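Local coordinates for glycerate dehydrogenase (Bacillus sp. 5mfcol3.1, PDB 6P2I) that reduces acyclic imino acids to amino acids with NADPH, as a member of the D-isomer specific 2-hydroxyacid dehydrogenase family, at the interface of chains A and B. Sequence-based numbering; all coordinates share one arbitrary frame. Chains: chain A/B, Glycerate dehydrogenase.

Contact 1: the interface of chains A and B. Residues chain A 111, 115, 138-140; chain B 101, 104-105, 276.
Helix 99-114 of chain B presses its first turns against A:Arg115, just past the end of the same helix in chain A, and against the loop A:Ser138 to A:Ile140. The arginine chain bends at its second torsion (chi2 -53°), which turns the guanidinium toward two backbone carbonyls. NH2 donates to the carbonyl O of B:Ala101 at 2.8 Å, in the carbonyl plane and on a lone pair. NH1 reaches B:Ala276 O at 3.0 Å, tilted from that carbonyl's plane. B:His105 ND1 lies 3.0 Å from A:Arg115 NH1 but well off the guanidinium plane, so any hydrogen bond must be bent. With alanine replacing A:Arg115, the carbonyls of B:Ala101 and B:Ala276 would probably lose these donors and a gap would open beside B:His105.

B:Glu104 crosses A:Phe111 at about a right angle: its CB lies above the rim, 3.8 Å from CE1, and OE2 reaches the ring edge in plane. This carboxylate oxygen accepts the backbone N of A:Ile140 through the syn lone pair, at 2.7 Å and nearly straight (167° at H). Water 2 joins it to A:Arg115 NE and NH2 and A:Ser138 O, which, with the A:Ile140 bond, probably helps fix the carboxylate's rotation. The patch fastens helix to loop across the family's probable dimer interface.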
ATOM      1  N   PHE A 111      -2.668  -1.010   3.162  1.00 18.47           N
ATOM      2  CA  PHE A 111      -1.311  -1.340   3.589  1.00 20.89           C
ATOM      3  C   PHE A 111      -0.808  -0.360   4.647  1.00 19.75           C
ATOM      4  O   PHE A 111      -0.143  -0.763   5.602  1.00 22.36           O
ATOM      5  CB  PHE A 111      -0.376  -1.348   2.377  1.00 21.25           C
ATOM      6  CG  PHE A 111      -0.451  -2.605   1.541  1.00 19.31           C
ATOM      7  CD1 PHE A 111      -0.383  -3.870   2.133  1.00 21.83           C
ATOM      8  CD2 PHE A 111      -0.579  -2.521   0.159  1.00 19.63           C
ATOM      9  CE1 PHE A 111      -0.457  -5.026   1.346  1.00 20.57           C
ATOM     10  CE2 PHE A 111      -0.658  -3.649  -0.621  1.00 21.10           C
ATOM     11  CZ  PHE A 111      -0.580  -4.911  -0.030  1.00 21.30           C
ATOM     12  N   ARG A 115       0.280  -2.127   8.042  1.00 19.85           N
ATOM     13  CA  ARG A 115       1.691  -2.110   8.397  1.00 20.06           C
ATOM     14  C   ARG A 115       2.021  -0.983   9.366  1.00 22.69           C
ATOM     15  O   ARG A 115       3.190  -0.832   9.743  1.00 23.56           O
ATOM     16  CB  ARG A 115       2.556  -1.987   7.123  1.00 19.28           C
ATOM     17  CG  ARG A 115       2.349  -3.080   6.058  1.00 21.62           C
ATOM     18  CD  ARG A 115       2.508  -4.431   6.705  1.00 21.68           C
ATOM     19  NE  ARG A 115       2.379  -5.589   5.820  1.00 22.12           N
ATOM     20  CZ  ARG A 115       3.391  -6.402   5.492  1.00 22.42           C
ATOM     21  NH1 ARG A 115       4.622  -6.134   5.877  1.00 19.46           N
ATOM     22  NH2 ARG A 115       3.170  -7.480   4.756  1.00 20.25           N
ATOM     23  N   SER A 138      -1.063  -8.557   9.377  1.00 24.96           N
ATOM     24  CA  SER A 138      -1.672  -9.646   8.632  1.00 22.48           C
ATOM     25  C   SER A 138      -1.351  -9.484   7.155  1.00 21.25           C
ATOM     26  O   SER A 138      -1.402  -8.368   6.614  1.00 24.71           O
ATOM     27  CB  SER A 138      -3.192  -9.677   8.826  1.00 28.26           C
ATOM     28  OG  SER A 138      -3.532 -10.136  10.116  1.00 31.91           O
ATOM     29  N   GLU A 139      -1.009 -10.592   6.508  1.00 18.89           N
ATOM     30  CA  GLU A 139      -0.957 -10.596   5.051  1.00 19.60           C
ATOM     31  C   GLU A 139      -2.367 -10.449   4.511  1.00 22.12           C
ATOM     32  O   GLU A 139      -3.317 -10.989   5.084  1.00 24.08           O
ATOM     33  CB  GLU A 139      -0.334 -11.888   4.528  1.00 19.09           C
ATOM     34  CG  GLU A 139       1.159 -11.971   4.842  1.00 20.58           C
ATOM     35  CD  GLU A 139       1.741 -13.371   4.751  1.00 23.90           C
ATOM     36  OE1 GLU A 139       2.838 -13.570   5.313  1.00 22.93           O
ATOM     37  OE2 GLU A 139       1.132 -14.275   4.121  1.00 25.94           O
ATOM     38  N   ILE A 140      -2.510  -9.707   3.410  1.00 18.87           N
ATOM     39  CA  ILE A 140      -3.836  -9.604   2.807  1.00 19.59           C
ATOM     40  C   ILE A 140      -4.141 -10.779   1.886  1.00 20.17           C
ATOM     41  O   ILE A 140      -5.321 -11.048   1.615  1.00 19.05           O
ATOM     42  CB  ILE A 140      -4.029  -8.262   2.068  1.00 20.13           C
ATOM     43  CG1 ILE A 140      -3.233  -8.173   0.753  1.00 18.30           C
ATOM     44  CG2 ILE A 140      -3.723  -7.085   3.006  1.00 19.45           C
ATOM     45  CD1 ILE A 140      -3.580  -6.851  -0.065  1.00 19.41           C
TER
ATOM     46  N   ALA B 101       4.882 -11.907   3.200  1.00 18.92           N
ATOM     47  CA  ALA B 101       4.858 -10.700   4.027  1.00 18.04           C
ATOM     48  C   ALA B 101       5.734  -9.602   3.430  1.00 18.63           C
ATOM     49  O   ALA B 101       5.323  -8.431   3.333  1.00 17.35           O
ATOM     50  CB  ALA B 101       5.314 -11.050   5.443  1.00 19.55           C
ATOM     51  N   GLU B 104       4.325  -8.162   0.115  1.00 16.13           N
ATOM     52  CA  GLU B 104       3.291  -7.161   0.366  1.00 14.89           C
ATOM     53  C   GLU B 104       3.882  -5.873   0.926  1.00 20.34           C
ATOM     54  O   GLU B 104       3.384  -4.778   0.605  1.00 19.54           O
ATOM     55  CB  GLU B 104       2.216  -7.725   1.302  1.00 16.21           C
ATOM     56  CG  GLU B 104       1.401  -8.854   0.646  1.00 20.16           C
ATOM     57  CD  GLU B 104       0.239  -9.365   1.491  1.00 20.12           C
ATOM     58  OE1 GLU B 104      -0.294 -10.454   1.161  1.00 19.43           O
ATOM     59  OE2 GLU B 104      -0.152  -8.684   2.467  1.00 21.27           O
ATOM     60  N   HIS B 105       4.938  -5.972   1.742  1.00 19.07           N
ATOM     61  CA  HIS B 105       5.573  -4.767   2.268  1.00 19.01           C
ATOM     62  C   HIS B 105       6.170  -3.913   1.162  1.00 22.29           C
ATOM     63  O   HIS B 105       6.244  -2.687   1.304  1.00 20.77           O
ATOM     64  CB  HIS B 105       6.658  -5.130   3.271  1.00 16.96           C
ATOM     65  CG  HIS B 105       7.002  -4.022   4.220  1.00 19.67           C
ATOM     66  ND1 HIS B 105       6.193  -3.679   5.280  1.00 18.78           N
ATOM     67  CD2 HIS B 105       8.084  -3.212   4.297  1.00 18.14           C
ATOM     68  CE1 HIS B 105       6.759  -2.705   5.970  1.00 21.79           C
ATOM     69  NE2 HIS B 105       7.912  -2.404   5.396  1.00 21.81           N
ATOM     70  N   ALA B 276       9.208  -5.565   7.694  1.00 19.42           N
ATOM     71  CA  ALA B 276       8.598  -6.099   6.477  1.00 19.60           C
ATOM     72  C   ALA B 276       8.108  -7.531   6.652  1.00 21.91           C
ATOM     73  O   ALA B 276       7.071  -7.917   6.100  1.00 19.39           O
ATOM     74  CB  ALA B 276       9.605  -6.045   5.325  1.00 20.18           C
TER
HETATM   75  O   HOH W   1       5.036 -14.721   4.303  1.00 20.93           O
HETATM   76  O   HOH W   2       0.198  -7.099   4.613  1.00 21.72           O

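Contact 2: the interface of chains A and B. Residues chain A 101, 104-105, 108, 275-276; chain B 115.
A:Ala101 presents its carbonyl to B:Arg115 from the regular helix 99-114, whereas the arginine backbone (phi -92°, psi 4°) has already left its own copy of that helix. NH2 of the guanidinium meets A:Ala101 O at 2.8 Å, on a lone pair in the carbonyl plane. The other terminal nitrogen, NH1, bonds A:Ala276 O at 3.0 Å; this acceptor lies close to the guanidinium plane, although the donor is tilted from the carbonyl's own plane.

CG of A:His105 stands opposite its backbone N (chi1 -158°), which carries the imidazole beside the arginine, the two flat groups turned well away from parallel. ND1 of A:His105 is 2.9 Å from B:Arg115 NH1, and may accept a bent hydrogen bond. Against one face of the ring, A:Ala276 CA rests over its centre, which probably limits its turning. Nearer the arginine backbone, A:Ala108 CB touches B:Arg115 CG at 3.8 Å. Water 4 ties NE and NH2 to the carboxylate OE1 of A:Glu104, and water 3 links A:Ser275 OG to B:Arg115 O. A methionine at B:Arg115 would probably strand both carbonyls and water 4 without their cationic donor. The site anchors the helix and the 275-276 loop of chain A to chain B in the probable dimer.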
ATOM      1  N   ALA A 101      -6.915   5.064 -10.226  1.00 16.36           N
ATOM      2  CA  ALA A 101      -6.297   5.827  -9.143  1.00 19.77           C
ATOM      3  C   ALA A 101      -6.943   5.503  -7.800  1.00 18.60           C
ATOM      4  O   ALA A 101      -6.248   5.268  -6.804  1.00 18.12           O
ATOM      5  CB  ALA A 101      -6.398   7.329  -9.437  1.00 17.89           C
ATOM      6  N   GLU A 104      -6.205   1.858  -6.642  1.00 18.31           N
ATOM      7  CA  GLU A 104      -4.864   1.748  -6.072  1.00 19.17           C
ATOM      8  C   GLU A 104      -4.788   2.414  -4.707  1.00 19.73           C
ATOM      9  O   GLU A 104      -4.088   1.925  -3.811  1.00 18.44           O
ATOM     10  CB  GLU A 104      -3.824   2.340  -7.026  1.00 18.05           C
ATOM     11  CG  GLU A 104      -3.625   1.480  -8.253  1.00 18.34           C
ATOM     12  CD  GLU A 104      -2.500   1.936  -9.167  1.00 19.49           C
ATOM     13  OE1 GLU A 104      -1.624   2.711  -8.723  1.00 22.34           O
ATOM     14  OE2 GLU A 104      -2.505   1.506 -10.346  1.00 20.05           O
ATOM     15  N   HIS A 105      -5.528   3.514  -4.515  1.00 16.88           N
ATOM     16  CA  HIS A 105      -5.523   4.173  -3.216  1.00 16.52           C
ATOM     17  C   HIS A 105      -6.120   3.298  -2.134  1.00 15.88           C
ATOM     18  O   HIS A 105      -5.712   3.396  -0.968  1.00 18.14           O
ATOM     19  CB  HIS A 105      -6.301   5.490  -3.296  1.00 15.81           C
ATOM     20  CG  HIS A 105      -5.941   6.464  -2.230  1.00 16.78           C
ATOM     21  ND1 HIS A 105      -4.793   7.227  -2.277  1.00 18.86           N
ATOM     22  CD2 HIS A 105      -6.595   6.835  -1.102  1.00 19.12           C
ATOM     23  CE1 HIS A 105      -4.761   8.032  -1.229  1.00 19.47           C
ATOM     24  NE2 HIS A 105      -5.838   7.809  -0.496  1.00 19.60           N
ATOM     25  N   ALA A 108      -3.244   1.402  -1.092  1.00 18.05           N
ATOM     26  CA  ALA A 108      -2.354   2.299  -0.361  1.00 16.93           C
ATOM     27  C   ALA A 108      -2.817   2.465   1.080  1.00 17.34           C
ATOM     28  O   ALA A 108      -2.028   2.333   2.024  1.00 19.56           O
ATOM     29  CB  ALA A 108      -2.278   3.663  -1.061  1.00 18.37           C
ATOM     30  N   SER A 275      -7.456  12.808  -1.708  1.00 19.87           N
ATOM     31  CA  SER A 275      -6.446  12.742  -2.762  1.00 20.53           C
ATOM     32  C   SER A 275      -6.439  11.411  -3.517  1.00 22.76           C
ATOM     33  O   SER A 275      -5.575  11.207  -4.376  1.00 20.87           O
ATOM     34  CB  SER A 275      -5.059  13.013  -2.164  1.00 20.70           C
ATOM     35  OG  SER A 275      -4.823  12.135  -1.063  1.00 23.24           O
ATOM     36  N   ALA A 276      -7.392  10.514  -3.231  1.00 20.26           N
ATOM     37  CA  ALA A 276      -7.392   9.177  -3.825  1.00 19.04           C
ATOM     38  C   ALA A 276      -7.357   9.217  -5.346  1.00 18.85           C
ATOM     39  O   ALA A 276      -6.726   8.364  -5.988  1.00 19.58           O
ATOM     40  CB  ALA A 276      -8.622   8.399  -3.358  1.00 20.60           C
TER
ATOM     41  N   ARG B 115       1.812   7.837  -2.840  1.00 18.59           N
ATOM     42  CA  ARG B 115       0.679   8.660  -2.396  1.00 19.73           C
ATOM     43  C   ARG B 115       1.063   9.659  -1.311  1.00 21.08           C
ATOM     44  O   ARG B 115       0.186  10.375  -0.808  1.00 22.37           O
ATOM     45  CB  ARG B 115      -0.466   7.759  -1.885  1.00 21.99           C
ATOM     46  CG  ARG B 115      -0.968   6.729  -2.908  1.00 24.21           C
ATOM     47  CD  ARG B 115      -1.369   7.435  -4.193  1.00 21.71           C
ATOM     48  NE  ARG B 115      -1.877   6.600  -5.285  1.00 22.09           N
ATOM     49  CZ  ARG B 115      -3.139   6.621  -5.715  1.00 19.11           C
ATOM     50  NH1 ARG B 115      -4.040   7.381  -5.107  1.00 19.83           N
ATOM     51  NH2 ARG B 115      -3.511   5.903  -6.765  1.00 20.32           N
TER
HETATM   52  O   HOH W   3      -2.601  10.670  -1.551  1.00 20.43           O
HETATM   53  O   HOH W   4      -0.707   4.791  -7.322  1.00 23.34           O

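Contact 3: the interface of chains A and B. Residues chain A 120, 123-124, 128, 135; chain B 271-273.
A:Cys124 and A:Ala120, on the same side of helix 117-125, receive the stretch B:Leu271 to B:Pro273 that leaves strand 269-271. The contact has two main kinds of interaction, sulfur against a peptide group and carbon against carbon.

The thiol comes first. A chi1 of -60° sets A:Cys124 SG beside its own backbone N and points it at the partner, where it stands over the face of the peptide joining B:Thr272 to B:Pro273. SG is 3.3 Å from B:Thr272 C and equally near the proline N, so it bears on the middle of the peptide bond. Within chain A, SG makes a weak hydrogen bond to A:Ala120 O, which may help to hold the thiol in this orientation.

The apolar contacts flank the same B:Leu271 to B:Pro273 stretch. CB of A:Cys124 meets B:Leu271 CB at 3.6 Å on one flank. On the other, the methyl of A:Ala120 touches B:Thr272 CG2 at 3.7 Å and B:Pro273 CD at 3.8 Å. The proline ring is enclosed further by A:Phe135, whose CE2 lies 3.8 Å from B:Pro273 CG; that carbon sits above the phenyl plane, beyond the CD2-CE2 rim. A:Thr123 CG2 adds a longer touch to the same proline carbon.

By shape fit, the site seats the rigid proline of one subunit against a helix of the other, and probably helps to fix the register of the dimer.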
ATOM      1  N   ALA A 120       5.552   3.262  12.076  1.00 23.67           N
ATOM      2  CA  ALA A 120       6.791   2.606  11.675  1.00 22.15           C
ATOM      3  C   ALA A 120       7.819   3.631  11.240  1.00 23.64           C
ATOM      4  O   ALA A 120       8.990   3.572  11.639  1.00 24.49           O
ATOM      5  CB  ALA A 120       6.504   1.610  10.551  1.00 21.82           C
ATOM      6  N   THR A 123       9.038   5.613  14.266  1.00 28.61           N
ATOM      7  CA  THR A 123       9.999   4.802  15.008  1.00 27.69           C
ATOM      8  C   THR A 123      11.409   4.975  14.458  1.00 28.92           C
ATOM      9  O   THR A 123      12.363   5.202  15.213  1.00 31.61           O
ATOM     10  CB  THR A 123       9.572   3.332  14.935  1.00 29.11           C
ATOM     11  OG1 THR A 123       8.305   3.174  15.589  1.00 32.17           O
ATOM     12  CG2 THR A 123      10.617   2.406  15.575  1.00 31.05           C
ATOM     13  N   CYS A 124      11.559   4.858  13.134  1.00 26.66           N
ATOM     14  CA  CYS A 124      12.872   5.020  12.518  1.00 34.34           C
ATOM     15  C   CYS A 124      13.403   6.443  12.676  1.00 28.30           C
ATOM     16  O   CYS A 124      14.610   6.635  12.870  1.00 33.93           O
ATOM     17  CB  CYS A 124      12.810   4.642  11.043  1.00 30.86           C
ATOM     18  SG  CYS A 124      12.309   2.936  10.749  1.00 26.05           S
ATOM     19  N   LEU A 128      15.341   4.225  16.105  1.00 35.96           N
ATOM     20  CA  LEU A 128      15.128   2.851  16.531  1.00 33.94           C
ATOM     21  C   LEU A 128      15.062   1.934  15.320  1.00 30.05           C
ATOM     22  O   LEU A 128      14.569   2.310  14.251  1.00 34.06           O
ATOM     23  CB  LEU A 128      13.837   2.727  17.344  1.00 35.94           C
ATOM     24  CG  LEU A 128      13.722   3.672  18.540  1.00 37.77           C
ATOM     25  CD1 LEU A 128      12.338   3.610  19.147  1.00 44.71           C
ATOM     26  CD2 LEU A 128      14.777   3.320  19.572  1.00 47.02           C
ATOM     27  N   PHE A 135       4.480  -3.901  15.165  1.00 24.55           N
ATOM     28  CA  PHE A 135       4.168  -3.900  13.741  1.00 22.11           C
ATOM     29  C   PHE A 135       3.771  -5.277  13.231  1.00 24.25           C
ATOM     30  O   PHE A 135       3.718  -5.495  12.018  1.00 28.75           O
ATOM     31  CB  PHE A 135       5.359  -3.325  12.976  1.00 24.47           C
ATOM     32  CG  PHE A 135       5.720  -1.959  13.460  1.00 25.36           C
ATOM     33  CD1 PHE A 135       4.853  -0.904  13.227  1.00 27.67           C
ATOM     34  CD2 PHE A 135       6.855  -1.736  14.212  1.00 26.35           C
ATOM     35  CE1 PHE A 135       5.130   0.363  13.708  1.00 25.82           C
ATOM     36  CE2 PHE A 135       7.148  -0.465  14.694  1.00 27.73           C
ATOM     37  CZ  PHE A 135       6.279   0.587  14.442  1.00 26.52           C
TER
ATOM     38  N   LEU B 271      10.298   5.053   5.932  1.00 24.55           N
ATOM     39  CA  LEU B 271      11.166   4.124   6.646  1.00 19.34           C
ATOM     40  C   LEU B 271      10.336   3.163   7.479  1.00 23.22           C
ATOM     41  O   LEU B 271       9.380   3.578   8.141  1.00 24.42           O
ATOM     42  CB  LEU B 271      12.121   4.893   7.557  1.00 23.86           C
ATOM     43  CG  LEU B 271      12.898   6.022   6.902  1.00 26.46           C
ATOM     44  CD1 LEU B 271      13.632   6.847   7.952  1.00 25.97           C
ATOM     45  CD2 LEU B 271      13.886   5.407   5.930  1.00 28.38           C
ATOM     46  N   THR B 272      10.707   1.881   7.457  1.00 22.81           N
ATOM     47  CA  THR B 272      10.141   0.938   8.407  1.00 24.65           C
ATOM     48  C   THR B 272      11.277   0.216   9.101  1.00 20.01           C
ATOM     49  O   THR B 272      12.357   0.044   8.517  1.00 23.53           O
ATOM     50  CB  THR B 272       9.184  -0.069   7.740  1.00 22.22           C
ATOM     51  OG1 THR B 272       9.820  -0.703   6.629  1.00 23.55           O
ATOM     52  CG2 THR B 272       7.939   0.668   7.239  1.00 22.30           C
ATOM     53  N   PRO B 273      11.100  -0.161  10.377  1.00 23.28           N
ATOM     54  CA  PRO B 273      12.226  -0.640  11.192  1.00 22.84           C
ATOM     55  C   PRO B 273      12.442  -2.150  11.061  1.00 23.63           C
ATOM     56  O   PRO B 273      12.422  -2.889  12.051  1.00 24.51           O
ATOM     57  CB  PRO B 273      11.802  -0.241  12.607  1.00 26.67           C
ATOM     58  CG  PRO B 273      10.307  -0.421  12.579  1.00 24.74           C
ATOM     59  CD  PRO B 273       9.866  -0.014  11.183  1.00 22.76           C
TER

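Contact 4: the interface of chains A and B. Residues chain A 131-133, 135-137; chain B 275, 278.
B:Tyr278 packs its ring against A:Leu136 and A:Tyr132, and this is the tight part of the contact. CG of the tyrosine lies opposite its backbone N (chi1 -161°), which sends the ring in between A:Tyr132 and A:Leu136. One methyl of A:Leu136, CD1, sits over the middle of the ring face, 3.8 Å from its centroid, in a CH-pi contact. Chain A holds both faces: A:Leu136 CA comes 3.6 Å from B:Tyr278 CD2 on the side of that methyl, while A:Tyr132 CB approaches the same ring carbon from the opposite face. A:Pro133 CA stands off the rim, 4.0 Å from B:Tyr278 CE2.

The main chain secures the base of this tyrosine. A:Cys137 N donates to B:Tyr278 O at 2.9 Å with 156° at H, in the carbonyl plane, and A:Cys137 SG adds a weak bond to the same oxygen.

The B:Ser275 side is looser. Its CB meets A:Phe135 CB at 3.8 Å, while the backbone carbonyls of the two residues do not touch: water 5 lies between them, 2.8 Å from A:Phe135 O. The site thus docks the loop of B:Ser275 and B:Tyr278 on chain A; because B:Trp277 in this loop lines the D-arginine and NADP pockets, the dimer probably helps to shape the active site.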
ATOM      1  N   ILE A 131      12.462  -3.258  15.066  1.00 27.71           N
ATOM      2  CA  ILE A 131      11.358  -3.191  16.012  1.00 28.06           C
ATOM      3  C   ILE A 131      10.196  -3.965  15.409  1.00 26.03           C
ATOM      4  O   ILE A 131       9.608  -3.542  14.405  1.00 24.41           O
ATOM      5  CB  ILE A 131      10.956  -1.736  16.304  1.00 28.31           C
ATOM      6  CG1 ILE A 131      12.162  -0.934  16.816  1.00 29.11           C
ATOM      7  CG2 ILE A 131       9.783  -1.697  17.259  1.00 29.05           C
ATOM      8  CD1 ILE A 131      12.727  -1.396  18.157  1.00 30.02           C
ATOM      9  N   TYR A 132       9.855  -5.098  16.009  1.00 28.49           N
ATOM     10  CA  TYR A 132       8.850  -5.954  15.386  1.00 24.35           C
ATOM     11  C   TYR A 132       7.506  -5.979  16.113  1.00 27.25           C
ATOM     12  O   TYR A 132       6.471  -5.856  15.445  1.00 27.43           O
ATOM     13  CB  TYR A 132       9.375  -7.392  15.256  1.00 26.53           C
ATOM     14  CG  TYR A 132      10.755  -7.522  14.651  1.00 30.27           C
ATOM     15  CD1 TYR A 132      11.184  -6.664  13.643  1.00 30.73           C
ATOM     16  CD2 TYR A 132      11.622  -8.515  15.077  1.00 31.69           C
ATOM     17  CE1 TYR A 132      12.452  -6.787  13.090  1.00 32.04           C
ATOM     18  CE2 TYR A 132      12.889  -8.647  14.531  1.00 33.66           C
ATOM     19  CZ  TYR A 132      13.295  -7.783  13.537  1.00 36.81           C
ATOM     20  OH  TYR A 132      14.556  -7.917  13.001  1.00 38.50           O
ATOM     21  N   PRO A 133       7.459  -6.149  17.441  1.00 29.92           N
ATOM     22  CA  PRO A 133       6.165  -6.394  18.129  1.00 36.13           C
ATOM     23  C   PRO A 133       5.088  -5.371  17.794  1.00 32.99           C
ATOM     24  O   PRO A 133       3.941  -5.766  17.530  1.00 28.81           O
ATOM     25  CB  PRO A 133       6.544  -6.348  19.616  1.00 37.46           C
ATOM     26  CG  PRO A 133       7.941  -6.848  19.636  1.00 40.15           C
ATOM     27  CD  PRO A 133       8.587  -6.304  18.390  1.00 33.02           C
ATOM     28  N   PHE A 135       4.480  -3.901  15.165  1.00 24.55           N
ATOM     29  CA  PHE A 135       4.168  -3.900  13.741  1.00 22.11           C
ATOM     30  C   PHE A 135       3.771  -5.277  13.231  1.00 24.25           C
ATOM     31  O   PHE A 135       3.718  -5.495  12.018  1.00 28.75           O
ATOM     32  CB  PHE A 135       5.359  -3.325  12.976  1.00 24.47           C
ATOM     33  CG  PHE A 135       5.720  -1.959  13.460  1.00 25.36           C
ATOM     34  CD1 PHE A 135       4.853  -0.904  13.227  1.00 27.67           C
ATOM     35  CD2 PHE A 135       6.855  -1.736  14.212  1.00 26.35           C
ATOM     36  CE1 PHE A 135       5.130   0.363  13.708  1.00 25.82           C
ATOM     37  CE2 PHE A 135       7.148  -0.465  14.694  1.00 27.73           C
ATOM     38  CZ  PHE A 135       6.279   0.587  14.442  1.00 26.52           C
ATOM     39  N   LEU A 136       3.468  -6.196  14.141  1.00 23.68           N
ATOM     40  CA  LEU A 136       2.853  -7.467  13.769  1.00 25.39           C
ATOM     41  C   LEU A 136       1.626  -7.216  12.911  1.00 26.04           C
ATOM     42  O   LEU A 136       0.690  -6.533  13.342  1.00 23.22           O
ATOM     43  CB  LEU A 136       2.462  -8.234  15.024  1.00 23.88           C
ATOM     44  CG  LEU A 136       1.766  -9.579  14.834  1.00 25.79           C
ATOM     45  CD1 LEU A 136       2.683 -10.553  14.090  1.00 25.23           C
ATOM     46  CD2 LEU A 136       1.379 -10.129  16.185  1.00 27.12           C
ATOM     47  N   CYS A 137       1.629  -7.762  11.699  1.00 24.69           N
ATOM     48  CA  CYS A 137       0.596  -7.452  10.724  1.00 24.94           C
ATOM     49  C   CYS A 137      -0.028  -8.734  10.191  1.00 24.19           C
ATOM     50  O   CYS A 137       0.398  -9.850  10.507  1.00 22.28           O
ATOM     51  CB  CYS A 137       1.157  -6.623   9.560  1.00 22.19           C
ATOM     52  SG  CYS A 137       2.242  -7.572   8.468  1.00 24.50           S
TER
ATOM     53  N   SER B 275      10.494  -4.280   9.741  1.00 22.78           N
ATOM     54  CA  SER B 275       9.223  -4.914  10.062  1.00 22.01           C
ATOM     55  C   SER B 275       8.554  -5.561   8.860  1.00 20.63           C
ATOM     56  O   SER B 275       7.445  -6.080   9.000  1.00 19.94           O
ATOM     57  CB  SER B 275       8.274  -3.875  10.672  1.00 23.49           C
ATOM     58  OG  SER B 275       8.171  -2.746   9.811  1.00 25.41           O
ATOM     59  N   TYR B 278       7.048  -9.216   9.334  1.00 20.05           N
ATOM     60  CA  TYR B 278       6.427  -9.661  10.582  1.00 18.62           C
ATOM     61  C   TYR B 278       4.905  -9.720  10.463  1.00 24.10           C
ATOM     62  O   TYR B 278       4.164  -8.932  11.053  1.00 22.63           O
ATOM     63  CB  TYR B 278       6.867  -8.783  11.745  1.00 20.85           C
ATOM     64  CG  TYR B 278       6.651  -9.455  13.087  1.00 22.30           C
ATOM     65  CD1 TYR B 278       6.887 -10.816  13.242  1.00 26.35           C
ATOM     66  CD2 TYR B 278       6.190  -8.747  14.187  1.00 25.32           C
ATOM     67  CE1 TYR B 278       6.690 -11.447  14.454  1.00 29.76           C
ATOM     68  CE2 TYR B 278       5.994  -9.377  15.417  1.00 28.27           C
ATOM     69  CZ  TYR B 278       6.244 -10.730  15.537  1.00 27.45           C
ATOM     70  OH  TYR B 278       6.060 -11.395  16.738  1.00 28.13           O
TER
HETATM   71  O   HOH W   5       4.825  -5.066   9.529  1.00 23.03           O

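Contacts 1 and 2 contain the same arginine–helix pairing with the chains exchanged, and their C-alpha centres lie about 17 Å apart across the two-fold relation. Contact 3 is about 14 Å and contact 4 about 10 Å from contact 1, while contacts 3 and 4 are about 9 Å apart and share A:Phe135. In chain B, helix 99-114 serves contact 1, and the stretch 271-278 runs through contacts 3, 4 and 1. Each has a twin, so both subunits embrace each other reciprocally, as expected for a dimer of this family, and residues flanking each active site take part.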